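Local structure of terminal oxygenase component of carbazole 1,9a-dioxygenase (Sphingomonas, 3GKQ) at residues P48-G53 with P289-H294; H66-R71 with Y100-G105; R75-S80 with C93-W98. The protein is the terminal oxygenase of carbazole 1,9a-dioxygenase, a Rieske non-haem iron enzyme that probably adds dioxygen to carbazole with electrons received from a ferredoxin. All blocks are in the same frame, centred on the assembly; numbering follows the deposited sequence.

In the fold
The three contacts form concentric closures along the chain. Interaction 3 (75-80 with 93-98) is enclosed by interaction 2 (66-71 with 100-105), and both lie between the two segments of interaction 1 (48-53 with 289-294). Interactions 2 and 3 have centres about 13 Å apart within the Rieske domain; interaction 1 lies about 19 and 21 Å from them, where strand 47-51 meets the catalytic domain. Strands 47-51 and 64-69 edge the same three-stranded sheet, linking interactions 1 and 2. Asp70 and Ser80 join interactions 2 and 3, and both of these touch the second subunit, consistent with electron transfer from cluster to catalytic iron across the trimer interface.

Interaction 1 of 3, residues P48-G53 with P289-H294; sequences PVQLLG and PIDEGH. With FE2 (Fe (II) ion), chain I.
At the seam between the Rieske and catalytic domains, Leu52 and Gly53, in the turn after strand 47-51, dock onto Pro289 and Ile290. Leu52 N gives a nearly straight hydrogen bond to Pro289 O (2.8 Å, 170° at the hydrogen), and Gly53 N reaches Ile290 O at 2.9 Å. The chain turns through positive phi at Leu52 and again at Gly53, where glycine takes it most easily, and both N-H groups meet the carbonyls of 289-290. Ile290 O is gripped a second time by Gln50 NE2, at 3.1 Å; the two donors approach from opposite faces of the carbonyl plane. With CG anti to the backbone N (chi1 -178°) and the chain extended beyond it, Gln50 is long enough to bring its amide there. A water extends the link, accepting from Gln50 NE2 and donating to Asp291 OD2. Beside the polar bonds, Leu52 CD1 lies against the ring of Pro289, 3.8 Å from CD, apolar on apolar.

The partner segment is a hairpin loop joining strands 282-289 and 294-304, with a type I beta turn from Asp291 to His294. Asp291 OD1 accepts from Gly293 N, making an Asx turn, and through its syn lone pair takes His294 ND1 at 2.7 Å, in the plane of the imidazole. This fixes the rotation of the ring, whose other nitrogen, His294 NE2, binds an iron(II) ion at 2.3 Å. That iron is distinct from the one bound by His186, His190 and Asp334; Asp171 belongs to its site. Glu292 makes a salt bridge to Arg380.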
loop_
_atom_site.group_PDB
_atom_site.type_symbol
_atom_site.label_atom_id
_atom_site.label_comp_id
_atom_site.label_asym_id
_atom_site.label_seq_id
_atom_site.Cartn_x
_atom_site.Cartn_y
_atom_site.Cartn_z
ATOM N N PRO A 48 19.794 -5.242 14.626
ATOM C CA PRO A 48 19.389 -5.811 13.335
ATOM C C PRO A 48 19.631 -4.838 12.180
ATOM O O PRO A 48 19.525 -3.626 12.346
ATOM C CB PRO A 48 17.906 -6.092 13.540
ATOM C CG PRO A 48 17.487 -4.961 14.431
ATOM C CD PRO A 48 18.614 -4.905 15.443
ATOM N N VAL A 49 19.980 -5.377 11.018
ATOM C CA VAL A 49 20.196 -4.565 9.826
ATOM C C VAL A 49 19.703 -5.364 8.626
ATOM O O VAL A 49 19.472 -6.574 8.722
ATOM C CB VAL A 49 21.698 -4.232 9.586
ATOM C CG1 VAL A 49 22.252 -3.377 10.723
ATOM C CG2 VAL A 49 22.493 -5.517 9.442
ATOM N N GLN A 50 19.537 -4.685 7.499
ATOM C CA GLN A 50 19.111 -5.355 6.279
ATOM C C GLN A 50 19.898 -4.773 5.118
ATOM O O GLN A 50 19.965 -3.556 4.959
ATOM C CB GLN A 50 17.612 -5.160 6.028
ATOM C CG GLN A 50 17.103 -5.891 4.781
ATOM C CD GLN A 50 15.608 -5.715 4.556
ATOM O OE1 GLN A 50 14.814 -5.791 5.495
ATOM N NE2 GLN A 50 15.217 -5.496 3.309
ATOM N N LEU A 51 20.522 -5.639 4.329
ATOM C CA LEU A 51 21.270 -5.184 3.167
ATOM C C LEU A 51 21.065 -6.202 2.057
ATOM O O LEU A 51 21.044 -7.412 2.304
ATOM C CB LEU A 51 22.766 -5.034 3.475
ATOM C CG LEU A 51 23.623 -6.293 3.597
ATOM C CD1 LEU A 51 25.095 -5.904 3.590
ATOM C CD2 LEU A 51 23.265 -7.045 4.864
ATOM N N LEU A 52 20.903 -5.705 0.835
ATOM C CA LEU A 52 20.679 -6.568 -0.318
ATOM C C LEU A 52 19.502 -7.518 -0.109
ATOM O O LEU A 52 19.506 -8.649 -0.596
ATOM C CB LEU A 52 21.951 -7.354 -0.655
ATOM C CG LEU A 52 23.025 -6.545 -1.392
ATOM C CD1 LEU A 52 23.685 -5.551 -0.437
ATOM C CD2 LEU A 52 24.067 -7.487 -1.966
ATOM N N GLY A 53 18.496 -7.043 0.622
ATOM C CA GLY A 53 17.307 -7.837 0.882
ATOM C C GLY A 53 17.441 -8.904 1.959
ATOM O O GLY A 53 16.477 -9.605 2.255
ATOM N N PRO A 289 22.346 -1.177 -1.001
ATOM C CA PRO A 289 20.974 -1.639 -1.220
ATOM C C PRO A 289 20.384 -2.179 0.082
ATOM O O PRO A 289 21.047 -2.927 0.789
ATOM C CB PRO A 289 21.134 -2.761 -2.251
ATOM C CG PRO A 289 22.448 -2.478 -2.917
ATOM C CD PRO A 289 23.306 -1.975 -1.783
ATOM N N ILE A 290 19.156 -1.782 0.402
ATOM C CA ILE A 290 18.471 -2.293 1.583
ATOM C C ILE A 290 17.472 -3.296 0.998
ATOM O O ILE A 290 17.454 -4.468 1.374
ATOM C CB ILE A 290 17.736 -1.182 2.349
ATOM C CG1 ILE A 290 18.763 -0.247 3.009
ATOM C CG2 ILE A 290 16.823 -1.805 3.408
ATOM C CD1 ILE A 290 18.152 0.975 3.693
ATOM N N ASP A 291 16.639 -2.816 0.080
ATOM C CA ASP A 291 15.704 -3.666 -0.643
ATOM C C ASP A 291 15.564 -2.963 -1.985
ATOM O O ASP A 291 16.306 -2.018 -2.259
ATOM C CB ASP A 291 14.353 -3.834 0.075
ATOM C CG ASP A 291 13.635 -2.528 0.305
ATOM O OD1 ASP A 291 13.859 -1.570 -0.466
ATOM O OD2 ASP A 291 12.824 -2.468 1.253
ATOM N N GLU A 292 14.638 -3.396 -2.825
ATOM C CA GLU A 292 14.511 -2.789 -4.145
ATOM C C GLU A 292 14.206 -1.293 -4.187
ATOM O O GLU A 292 14.584 -0.618 -5.137
ATOM C CB GLU A 292 13.465 -3.543 -4.979
ATOM C CG GLU A 292 13.896 -4.958 -5.369
ATOM C CD GLU A 292 13.550 -6.019 -4.327
ATOM O OE1 GLU A 292 13.345 -5.683 -3.136
ATOM O OE2 GLU A 292 13.496 -7.210 -4.710
ATOM N N GLY A 293 13.534 -0.774 -3.164
ATOM C CA GLY A 293 13.184 0.636 -3.178
ATOM C C GLY A 293 13.921 1.550 -2.218
ATOM O O GLY A 293 13.598 2.736 -2.136
ATOM N N HIS A 294 14.902 1.020 -1.493
ATOM C CA HIS A 294 15.644 1.837 -0.535
ATOM C C HIS A 294 17.124 1.503 -0.492
ATOM O O HIS A 294 17.536 0.377 -0.799
ATOM C CB HIS A 294 15.099 1.648 0.888
ATOM C CG HIS A 294 13.609 1.722 0.989
ATOM N ND1 HIS A 294 12.781 0.725 0.520
ATOM C CD2 HIS A 294 12.797 2.675 1.509
ATOM C CE1 HIS A 294 11.522 1.060 0.748
ATOM N NE2 HIS A 294 11.506 2.236 1.347
HETATM FE FE FE2 I . 9.865 3.704 2.009
HETATM O O HOH W 1 12.405 -4.994 2.781
#

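Interaction 2 of 3, residues H66-R71 with Y100-G105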
loop_
_atom_site.group_PDB
_atom_site.type_symbol
_atom_site.label_atom_id
_atom_site.label_comp_id
_atom_site.label_asym_id
_atom_site.label_seq_id
_atom_site.Cartn_x
_atom_site.Cartn_y
_atom_site.Cartn_z
ATOM N N HIS A 66 30.094 -9.890 15.375
ATOM C CA HIS A 66 29.641 -11.102 14.703
ATOM C C HIS A 66 28.334 -10.786 13.985
ATOM O O HIS A 66 27.600 -9.881 14.388
ATOM C CB HIS A 66 29.430 -12.232 15.712
ATOM C CG HIS A 66 30.695 -12.694 16.366
ATOM N ND1 HIS A 66 31.711 -13.308 15.666
ATOM C CD2 HIS A 66 31.118 -12.608 17.649
ATOM C CE1 HIS A 66 32.707 -13.582 16.490
ATOM N NE2 HIS A 66 32.374 -13.167 17.699
ATOM N N ALA A 67 28.054 -11.531 12.920
ATOM C CA ALA A 67 26.843 -11.323 12.136
ATOM C C ALA A 67 26.217 -12.657 11.734
ATOM O O ALA A 67 26.885 -13.519 11.169
ATOM C CB ALA A 67 27.175 -10.503 10.892
ATOM N N ILE A 68 24.930 -12.813 12.032
ATOM C CA ILE A 68 24.197 -14.030 11.715
ATOM C C ILE A 68 22.871 -13.679 11.039
ATOM O O ILE A 68 22.376 -12.555 11.166
ATOM C CB ILE A 68 23.861 -14.839 12.997
ATOM C CG1 ILE A 68 23.025 -13.967 13.944
ATOM C CG2 ILE A 68 25.149 -15.316 13.682
ATOM C CD1 ILE A 68 22.535 -14.676 15.205
ATOM N N ALA A 69 22.302 -14.644 10.323
ATOM C CA ALA A 69 21.015 -14.446 9.671
ATOM C C ALA A 69 20.001 -14.161 10.778
ATOM O O ALA A 69 19.960 -14.872 11.787
ATOM C CB ALA A 69 20.617 -15.704 8.901
ATOM N N ASP A 70 19.180 -13.131 10.586
ATOM C CA ASP A 70 18.188 -12.739 11.585
ATOM C C ASP A 70 16.866 -13.494 11.423
ATOM O O ASP A 70 15.803 -12.892 11.269
ATOM C CB ASP A 70 17.961 -11.224 11.500
ATOM C CG ASP A 70 17.212 -10.663 12.698
ATOM O OD1 ASP A 70 16.987 -11.403 13.677
ATOM O OD2 ASP A 70 16.861 -9.461 12.664
ATOM N N ARG A 71 16.940 -14.820 11.466
ATOM C CA ARG A 71 15.756 -15.659 11.333
ATOM C C ARG A 71 16.003 -17.038 11.929
ATOM O O ARG A 71 16.984 -17.702 11.590
ATOM C CB ARG A 71 15.365 -15.818 9.862
ATOM C CG ARG A 71 14.089 -16.620 9.668
ATOM C CD ARG A 71 13.566 -16.520 8.239
ATOM N NE ARG A 71 14.387 -17.270 7.297
ATOM C CZ ARG A 71 14.221 -17.237 5.977
ATOM N NH1 ARG A 71 13.263 -16.483 5.443
ATOM N NH2 ARG A 71 15.004 -17.965 5.189
ATOM N N TYR A 100 21.710 -20.394 19.469
ATOM C CA TYR A 100 22.806 -20.355 18.505
ATOM C C TYR A 100 23.998 -19.522 18.965
ATOM O O TYR A 100 23.833 -18.521 19.655
ATOM C CB TYR A 100 22.321 -19.758 17.172
ATOM C CG TYR A 100 20.967 -20.239 16.680
ATOM C CD1 TYR A 100 19.785 -19.679 17.164
ATOM C CD2 TYR A 100 20.875 -21.226 15.701
ATOM C CE1 TYR A 100 18.538 -20.091 16.672
ATOM C CE2 TYR A 100 19.641 -21.644 15.207
ATOM C CZ TYR A 100 18.480 -21.075 15.692
ATOM O OH TYR A 100 17.267 -21.487 15.187
ATOM N N ARG A 101 25.197 -19.926 18.552
ATOM C CA ARG A 101 26.406 -19.179 18.886
ATOM C C ARG A 101 26.593 -18.062 17.863
ATOM O O ARG A 101 26.369 -18.266 16.662
ATOM C CB ARG A 101 27.643 -20.085 18.846
ATOM C CG ARG A 101 27.787 -21.060 20.018
ATOM C CD ARG A 101 29.102 -21.826 19.898
ATOM N NE ARG A 101 30.263 -20.936 19.913
ATOM C CZ ARG A 101 30.866 -20.496 21.017
ATOM N NH1 ARG A 101 30.430 -20.863 22.214
ATOM N NH2 ARG A 101 31.907 -19.680 20.925
ATOM N N TRP A 102 27.018 -16.893 18.336
ATOM C CA TRP A 102 27.246 -15.755 17.457
ATOM C C TRP A 102 28.403 -15.975 16.490
ATOM O O TRP A 102 28.322 -15.585 15.322
ATOM C CB TRP A 102 27.536 -14.486 18.265
ATOM C CG TRP A 102 26.368 -13.937 19.011
ATOM C CD1 TRP A 102 26.103 -14.076 20.344
ATOM C CD2 TRP A 102 25.303 -13.141 18.472
ATOM N NE1 TRP A 102 24.941 -13.414 20.672
ATOM C CE2 TRP A 102 24.428 -12.832 19.539
ATOM C CE3 TRP A 102 25.002 -12.660 17.187
ATOM C CZ2 TRP A 102 23.272 -12.064 19.363
ATOM C CZ3 TRP A 102 23.846 -11.892 17.013
ATOM C CH2 TRP A 102 22.999 -11.604 18.096
ATOM N N ASP A 103 29.480 -16.599 16.965
ATOM C CA ASP A 103 30.644 -16.793 16.111
ATOM C C ASP A 103 30.493 -17.764 14.945
ATOM O O ASP A 103 31.112 -17.560 13.904
ATOM C CB ASP A 103 31.888 -17.155 16.949
ATOM C CG ASP A 103 31.734 -18.446 17.738
ATOM O OD1 ASP A 103 30.688 -19.119 17.634
ATOM O OD2 ASP A 103 32.685 -18.789 18.471
ATOM N N ASN A 104 29.673 -18.798 15.092
ATOM C CA ASN A 104 29.504 -19.750 13.998
ATOM C C ASN A 104 28.052 -20.103 13.676
ATOM O O ASN A 104 27.797 -20.972 12.846
ATOM C CB ASN A 104 30.291 -21.040 14.283
ATOM C CG ASN A 104 29.849 -21.729 15.563
ATOM O OD1 ASN A 104 28.741 -21.508 16.056
ATOM N ND2 ASN A 104 30.715 -22.584 16.102
ATOM N N GLY A 105 27.111 -19.431 14.332
ATOM C CA GLY A 105 25.699 -19.686 14.090
ATOM C C GLY A 105 25.178 -21.075 14.435
ATOM O O GLY A 105 23.999 -21.367 14.218
HETATM O O HOH W 2 31.728 -14.828 13.193
HETATM O O HOH W 3 28.763 -14.962 12.727
#
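His66 and Ile68, alternate residues of strand 64-69, project toward the turn that follows strand 98-101 and meet Trp102 and Asp103 there. His66 holds CG anti to its carbonyl carbon (chi1 -66°), which lays the imidazole alongside Asp103. The CA of Asp103 stands over one face of the ring, displaced toward its rim, in a CH-pi contact 3.9 Å from the His66 centroid. Farther along, His66 CE1 touches Asp103 CB at 3.7 Å. A flat ring suits this place because it can lie against backbone and CB together, while its ND1 is joined through a water to Asp103 O.

The Asp103 carboxylate is turned 82° from the imidazole plane and engages Arg101 instead. In a side-on grip, Arg101 NE bonds Asp103 OD1 and Arg101 NH2 bonds Asp103 OD2 at 2.7 Å, both as parts of one salt bridge. The two side chains brace each other across the bend of the turn, and the bridge probably keeps the carboxylate from swinging.

Ile68 crosses the indole of Trp102 at about a right angle. Its CG1 lies between the backbone N and the carbonyl carbon (chi1 59°), which, with the chain extended beyond it, brings Ile68 CD1 to the six-membered ring of Trp102, 3.6 Å from CZ3. The other branch, Ile68 CG2, comes within 3.6 Å of Trp102 O, an apolar neighbour of a carbonyl whose polar need is met by a water that also donates to Ala67 O. Gly105, with positive phi, lets the chain turn back close to Ile68.

The contact thus joins the two three-stranded sheets of the Rieske domain: Trp102 touches Leu57 and Asn59 of strand 54-61 and Ile91 of strand 90-92, Ile68 also touches Ile91, and Arg101 NH1 forms a salt bridge with Glu245 of the second subunit.

Interaction 3 of 3, residues R75-S80 with C93-W98. With FES (Fe2/s2 (inorganic) cluster), chain H.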
loop_
_atom_site.group_PDB
_atom_site.type_symbol
_atom_site.label_atom_id
_atom_site.label_comp_id
_atom_site.label_asym_id
_atom_site.label_seq_id
_atom_site.Cartn_x
_atom_site.Cartn_y
_atom_site.Cartn_z
ATOM N N ARG A 75 10.709 -22.005 13.184
ATOM C CA ARG A 75 9.465 -21.554 12.567
ATOM C C ARG A 75 9.649 -20.261 11.778
ATOM O O ARG A 75 8.681 -19.585 11.425
ATOM C CB ARG A 75 8.382 -21.380 13.640
ATOM C CG ARG A 75 8.117 -22.638 14.478
ATOM C CD ARG A 75 7.784 -23.845 13.601
ATOM N NE ARG A 75 6.658 -23.579 12.711
ATOM C CZ ARG A 75 5.380 -23.693 13.057
ATOM N NH1 ARG A 75 5.050 -24.083 14.283
ATOM N NH2 ARG A 75 4.428 -23.400 12.178
ATOM N N GLY A 76 10.906 -19.920 11.525
ATOM C CA GLY A 76 11.224 -18.742 10.740
ATOM C C GLY A 76 10.945 -17.369 11.317
ATOM O O GLY A 76 10.860 -16.408 10.556
ATOM N N VAL A 77 10.807 -17.248 12.636
ATOM C CA VAL A 77 10.559 -15.934 13.214
ATOM C C VAL A 77 11.827 -15.096 13.146
ATOM O O VAL A 77 12.928 -15.622 12.947
ATOM C CB VAL A 77 10.111 -16.015 14.693
ATOM C CG1 VAL A 77 8.856 -16.871 14.810
ATOM C CG2 VAL A 77 11.248 -16.566 15.566
ATOM N N THR A 78 11.664 -13.787 13.301
ATOM C CA THR A 78 12.795 -12.875 13.285
ATOM C C THR A 78 13.348 -12.826 14.713
ATOM O O THR A 78 12.655 -12.407 15.636
ATOM C CB THR A 78 12.347 -11.469 12.843
ATOM O OG1 THR A 78 11.855 -11.534 11.495
ATOM C CG2 THR A 78 13.507 -10.486 12.911
ATOM N N LEU A 79 14.589 -13.265 14.891
ATOM C CA LEU A 79 15.205 -13.292 16.219
ATOM C C LEU A 79 15.189 -11.934 16.909
ATOM O O LEU A 79 14.832 -11.837 18.085
ATOM C CB LEU A 79 16.647 -13.794 16.123
ATOM C CG LEU A 79 16.834 -15.236 15.637
ATOM C CD1 LEU A 79 18.311 -15.497 15.344
ATOM C CD2 LEU A 79 16.310 -16.201 16.685
ATOM N N SER A 80 15.555 -10.889 16.171
ATOM C CA SER A 80 15.607 -9.534 16.716
ATOM C C SER A 80 14.264 -8.951 17.154
ATOM O O SER A 80 14.229 -7.854 17.712
ATOM C CB SER A 80 16.282 -8.579 15.720
ATOM O OG SER A 80 15.513 -8.422 14.536
ATOM N N CYS A 93 16.357 -18.051 20.681
ATOM C CA CYS A 93 15.120 -17.585 20.068
ATOM C C CYS A 93 14.070 -17.428 21.150
ATOM O O CYS A 93 13.911 -18.295 22.020
ATOM C CB CYS A 93 14.611 -18.565 19.011
ATOM S SG CYS A 93 13.088 -17.995 18.172
ATOM N N TRP A 94 13.350 -16.317 21.078
ATOM C CA TRP A 94 12.309 -15.992 22.035
ATOM C C TRP A 94 11.071 -16.879 21.974
ATOM O O TRP A 94 10.228 -16.824 22.870
ATOM C CB TRP A 94 11.882 -14.540 21.834
ATOM C CG TRP A 94 11.609 -14.193 20.383
ATOM C CD1 TRP A 94 12.511 -13.736 19.463
ATOM C CD2 TRP A 94 10.347 -14.282 19.700
ATOM N NE1 TRP A 94 11.887 -13.530 18.246
ATOM C CE2 TRP A 94 10.560 -13.859 18.366
ATOM C CE3 TRP A 94 9.058 -14.679 20.087
ATOM C CZ2 TRP A 94 9.528 -13.818 17.412
ATOM C CZ3 TRP A 94 8.027 -14.640 19.136
ATOM C CH2 TRP A 94 8.275 -14.211 17.813
ATOM N N TYR A 95 10.950 -17.697 20.932
ATOM C CA TYR A 95 9.768 -18.541 20.797
ATOM C C TYR A 95 9.906 -19.912 21.474
ATOM O O TYR A 95 9.151 -20.223 22.394
ATOM C CB TYR A 95 9.413 -18.712 19.308
ATOM C CG TYR A 95 7.957 -19.052 19.039
ATOM C CD1 TYR A 95 7.073 -19.321 20.084
ATOM C CD2 TYR A 95 7.471 -19.133 17.729
ATOM C CE1 TYR A 95 5.740 -19.666 19.837
ATOM C CE2 TYR A 95 6.138 -19.480 17.469
ATOM C CZ TYR A 95 5.284 -19.745 18.525
ATOM O OH TYR A 95 3.976 -20.088 18.277
ATOM N N HIS A 96 10.854 -20.728 21.021
ATOM C CA HIS A 96 11.053 -22.055 21.609
ATOM C C HIS A 96 12.478 -22.268 22.118
ATOM O O HIS A 96 12.923 -23.405 22.288
ATOM C CB HIS A 96 10.717 -23.167 20.607
ATOM C CG HIS A 96 9.393 -22.999 19.929
ATOM N ND1 HIS A 96 9.246 -22.303 18.747
ATOM C CD2 HIS A 96 8.157 -23.435 20.268
ATOM C CE1 HIS A 96 7.974 -22.319 18.387
ATOM N NE2 HIS A 96 7.292 -22.998 19.292
ATOM N N GLY A 97 13.196 -21.169 22.331
ATOM C CA GLY A 97 14.542 -21.243 22.862
ATOM C C GLY A 97 15.650 -21.932 22.088
ATOM O O GLY A 97 16.630 -22.363 22.703
ATOM N N TRP A 98 15.523 -22.073 20.770
ATOM C CA TRP A 98 16.621 -22.682 20.019
ATOM C C TRP A 98 17.768 -21.703 20.239
ATOM O O TRP A 98 17.599 -20.493 20.077
ATOM C CB TRP A 98 16.278 -22.813 18.534
ATOM C CG TRP A 98 15.405 -24.011 18.225
ATOM C CD1 TRP A 98 14.408 -24.534 19.011
ATOM C CD2 TRP A 98 15.400 -24.775 17.014
ATOM N NE1 TRP A 98 13.782 -25.571 18.358
ATOM C CE2 TRP A 98 14.370 -25.738 17.131
ATOM C CE3 TRP A 98 16.162 -24.735 15.837
ATOM C CZ2 TRP A 98 14.084 -26.654 16.113
ATOM C CZ3 TRP A 98 15.874 -25.646 14.826
ATOM C CH2 TRP A 98 14.845 -26.592 14.971
HETATM FE FE1 FES H . 12.684 -19.970 17.084
HETATM FE FE2 FES H . 10.903 -22.026 17.587
HETATM S S1 FES H . 12.832 -21.691 18.626
HETATM S S2 FES H . 10.709 -20.260 16.100
#
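Val77 and Leu79 pack against Cys93 and Trp94 where the two cluster-binding loops of the Rieske domain close on the [2Fe-2S] group. The ligands follow the Cys-X-His and Cys-X-X-His pattern of this family: Cys93 SG binds one iron at 2.3 Å, with Cys72, and His96 ND1 the other at 2.0 Å, with His74.

Packing is dense at Val77. Val77 CB meets the indole of Trp94 tip to tip, 3.5 Å from CZ2, while the Val77 CG2 methyl presses on Cys93 SG at 3.5 Å. A small branched residue fits here, giving one methyl to the sulfur and the other, CG1, to Tyr95 CD2. Leu79 lends its CD2 branch to Cys93 CB at 3.7 Å, adding an apolar neighbour beside the metal-bound sulfur. The indole is held by Trp94 NE1, which donates to Thr78 O at 2.9 Å (163° at the hydrogen). The acceptor lies in the ring plane, although the donor stands above the carbonyl plane. Trp94 CG sits between its backbone N and carbonyl carbon (chi1 48°), which swings the ring toward 75-80. An alanine here would probably leave Thr78 O without this donor and open a gap beside Val77, costing the 77-79 backbone one tie to the other loop.

The contact is looser at the Thr78 side chain, which is partly exposed and turned aside, its hydroxyl hydrogen-bonded to Lys55. Arg75 CG, too, merely brushes His96 CE1, at 3.9 Å. The second subunit packs over both parts: its Asp183 bonds His96 NE2, a bridge consistent with electron transfer between subunits, and Arg75 bonds Tyr345 and forms a salt bridge with Glu179, both of that subunit. Deep in the packed part, Tyr95 N points its hydrogen at Cys93 SG, 3.5 Å away.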